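Local structure of ADP-ribosylating toxin CARDS (Mycoplasma pneumoniae, 4TLV) at residues 386-392 against 403-408. The protein transfers the ADP-ribosyl group from NAD(+) to multiple target proteins in vitro, causes vacuolization of mammalian cells and is the bacterium's main virulence factor. Numbering follows the deposited sequence.
Sequences TENGLFW and LYVCPL
Residues 386-392 and 403-408 lie on the two arms (strands 388-393 and 401-407) of a twisted antiparallel hairpin in the D2 beta-trefoil domain, the segment axes 4.5 Å apart at closest and 131° between N-to-C directions. Gly389/Cys406 and Phe391/Tyr404 are hydrogen-bonded pairs: Gly389 N to Cys406 O and Cys406 N to Gly389 O are both 3.1 Å, Phe391 N to Tyr404 O and Tyr404 N to Phe391 O both 2.9 Å. Leu408 N to Glu387 O (3.0 Å) extends the pattern past the non-hydrogen-bonded pair Asn388/Pro407. At the turn into the strand, Asn388 (chi1 p) donates from ND2 to Thr386 O at 2.8 Å, while its OD1 accepts from Ser380 N. On one face Phe391 (chi1 m, chi2 80°) lies along the neighbouring strand, Phe391 CD1 3.5 Å from Cys406 CB, and Cys406 SG is 4.3 Å from the ring centroid in an oblique sulfur-aromatic contact. On the other, Leu390 CD2 meets Val405 CG2 at 4.0 Å, and Leu390 CB meets Leu403 CD1 at 4.0 Å. Backbone bonds thus fix the register, Leu390, Val405 and Leu403 make one face apolar, and Phe391 spreads over Cys406 toward Leu408 on the other.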
loop_
_atom_site.group_PDB
_atom_site.type_symbol
_atom_site.label_atom_id
_atom_site.label_comp_id
_atom_site.label_asym_id
_atom_site.label_seq_id
_atom_site.Cartn_x
_atom_site.Cartn_y
_atom_site.Cartn_z
ATOM N N THR A 386 -3.700 -8.270 -18.414
ATOM C CA THR A 386 -3.373 -7.917 -19.796
ATOM C C THR A 386 -1.938 -7.422 -19.912
ATOM O O THR A 386 -1.579 -6.390 -19.333
ATOM C CB THR A 386 -4.303 -6.825 -20.352
ATOM O OG1 THR A 386 -5.659 -7.287 -20.356
ATOM C CG2 THR A 386 -3.896 -6.469 -21.760
ATOM N N GLU A 387 -1.117 -8.147 -20.665
ATOM C CA GLU A 387 0.265 -7.743 -20.849
ATOM C C GLU A 387 0.264 -6.354 -21.454
ATOM O O GLU A 387 -0.475 -6.083 -22.404
ATOM C CB GLU A 387 1.002 -8.727 -21.751
ATOM C CG GLU A 387 1.122 -10.118 -21.163
ATOM C CD GLU A 387 1.917 -11.056 -22.054
ATOM O OE1 GLU A 387 2.005 -10.791 -23.275
ATOM O OE2 GLU A 387 2.452 -12.062 -21.535
ATOM N N ASN A 388 1.080 -5.468 -20.893
ATOM C CA ASN A 388 1.070 -4.074 -21.295
ATOM C C ASN A 388 2.403 -3.399 -20.973
ATOM O O ASN A 388 3.246 -3.961 -20.253
ATOM C CB ASN A 388 -0.090 -3.343 -20.615
ATOM C CG ASN A 388 0.129 -3.156 -19.112
ATOM O OD1 ASN A 388 0.649 -2.135 -18.687
ATOM N ND2 ASN A 388 -0.287 -4.135 -18.312
ATOM N N GLY A 389 2.606 -2.214 -21.530
ATOM C CA GLY A 389 3.858 -1.495 -21.351
ATOM C C GLY A 389 3.733 -0.010 -21.634
ATOM O O GLY A 389 2.664 0.485 -22.021
ATOM N N LEU A 390 4.833 0.707 -21.456
ATOM C CA LEU A 390 4.865 2.133 -21.748
ATOM C C LEU A 390 5.119 2.344 -23.238
ATOM O O LEU A 390 5.861 1.579 -23.858
ATOM C CB LEU A 390 5.972 2.819 -20.945
ATOM C CG LEU A 390 5.825 2.889 -19.421
ATOM C CD1 LEU A 390 7.095 3.528 -18.820
ATOM C CD2 LEU A 390 4.574 3.687 -19.036
ATOM N N PHE A 391 4.515 3.388 -23.798
ATOM C CA PHE A 391 4.634 3.687 -25.230
ATOM C C PHE A 391 4.787 5.191 -25.475
ATOM O O PHE A 391 4.347 6.010 -24.670
ATOM C CB PHE A 391 3.392 3.190 -25.986
ATOM C CG PHE A 391 3.342 1.707 -26.184
ATOM C CD1 PHE A 391 2.919 0.863 -25.159
ATOM C CD2 PHE A 391 3.697 1.145 -27.408
ATOM C CE1 PHE A 391 2.874 -0.512 -25.343
ATOM C CE2 PHE A 391 3.656 -0.238 -27.603
ATOM C CZ PHE A 391 3.240 -1.069 -26.575
ATOM N N TRP A 392 5.419 5.552 -26.591
ATOM C CA TRP A 392 5.349 6.925 -27.087
ATOM C C TRP A 392 4.937 6.896 -28.556
ATOM O O TRP A 392 5.031 5.861 -29.213
ATOM C CB TRP A 392 6.671 7.674 -26.919
ATOM C CG TRP A 392 7.740 7.291 -27.915
ATOM C CD1 TRP A 392 8.306 6.065 -28.078
ATOM C CD2 TRP A 392 8.368 8.154 -28.877
ATOM N NE1 TRP A 392 9.251 6.106 -29.075
ATOM C CE2 TRP A 392 9.302 7.375 -29.588
ATOM C CE3 TRP A 392 8.223 9.504 -29.209
ATOM C CZ2 TRP A 392 10.098 7.902 -30.608
ATOM C CZ3 TRP A 392 9.021 10.030 -30.221
ATOM C CH2 TRP A 392 9.943 9.227 -30.909
ATOM N N LEU A 403 3.539 10.381 -22.671
ATOM C CA LEU A 403 3.792 8.999 -22.284
ATOM C C LEU A 403 2.474 8.251 -22.127
ATOM O O LEU A 403 1.573 8.722 -21.436
ATOM C CB LEU A 403 4.585 8.951 -20.967
ATOM C CG LEU A 403 4.889 7.564 -20.407
ATOM C CD1 LEU A 403 5.808 6.789 -21.358
ATOM C CD2 LEU A 403 5.507 7.678 -18.994
ATOM N N TYR A 404 2.368 7.087 -22.767
ATOM C CA TYR A 404 1.131 6.304 -22.733
ATOM C C TYR A 404 1.350 4.905 -22.174
ATOM O O TYR A 404 2.478 4.440 -22.065
ATOM C CB TYR A 404 0.531 6.173 -24.135
ATOM C CG TYR A 404 0.398 7.488 -24.876
ATOM C CD1 TYR A 404 -0.622 8.385 -24.571
ATOM C CD2 TYR A 404 1.297 7.833 -25.877
ATOM C CE1 TYR A 404 -0.741 9.592 -25.248
ATOM C CE2 TYR A 404 1.189 9.037 -26.563
ATOM C CZ TYR A 404 0.166 9.907 -26.246
ATOM O OH TYR A 404 0.066 11.099 -26.923
ATOM N N VAL A 405 0.254 4.240 -21.824
ATOM C CA VAL A 405 0.279 2.831 -21.489
ATOM C C VAL A 405 -0.675 2.133 -22.453
ATOM O O VAL A 405 -1.823 2.562 -22.602
ATOM C CB VAL A 405 -0.226 2.577 -20.066
ATOM C CG1 VAL A 405 -0.166 1.087 -19.747
ATOM C CG2 VAL A 405 0.565 3.409 -19.059
ATOM N N CYS A 406 -0.200 1.065 -23.090
ATOM C CA CYS A 406 -1.003 0.283 -24.031
ATOM C C CYS A 406 -0.817 -1.202 -23.802
ATOM O O CYS A 406 0.267 -1.641 -23.428
ATOM C CB CYS A 406 -0.575 0.553 -25.479
ATOM S SG CYS A 406 -0.531 2.267 -25.979
ATOM N N PRO A 407 -1.869 -1.989 -24.070
ATOM C CA PRO A 407 -1.692 -3.440 -24.205
ATOM C C PRO A 407 -0.597 -3.715 -25.236
ATOM O O PRO A 407 -0.444 -2.944 -26.189
ATOM C CB PRO A 407 -3.049 -3.913 -24.734
ATOM C CG PRO A 407 -4.023 -2.850 -24.320
ATOM C CD PRO A 407 -3.252 -1.554 -24.339
ATOM N N LEU A 408 0.168 -4.782 -25.049
ATOM C CA LEU A 408 1.226 -5.114 -25.997
ATOM C C LEU A 408 0.623 -5.560 -27.325
ATOM O O LEU A 408 1.215 -5.370 -28.380
ATOM C CB LEU A 408 2.121 -6.220 -25.443
ATOM C CG LEU A 408 2.838 -5.869 -24.142
ATOM C CD1 LEU A 408 3.671 -7.046 -23.650
ATOM C CD2 LEU A 408 3.680 -4.625 -24.316
#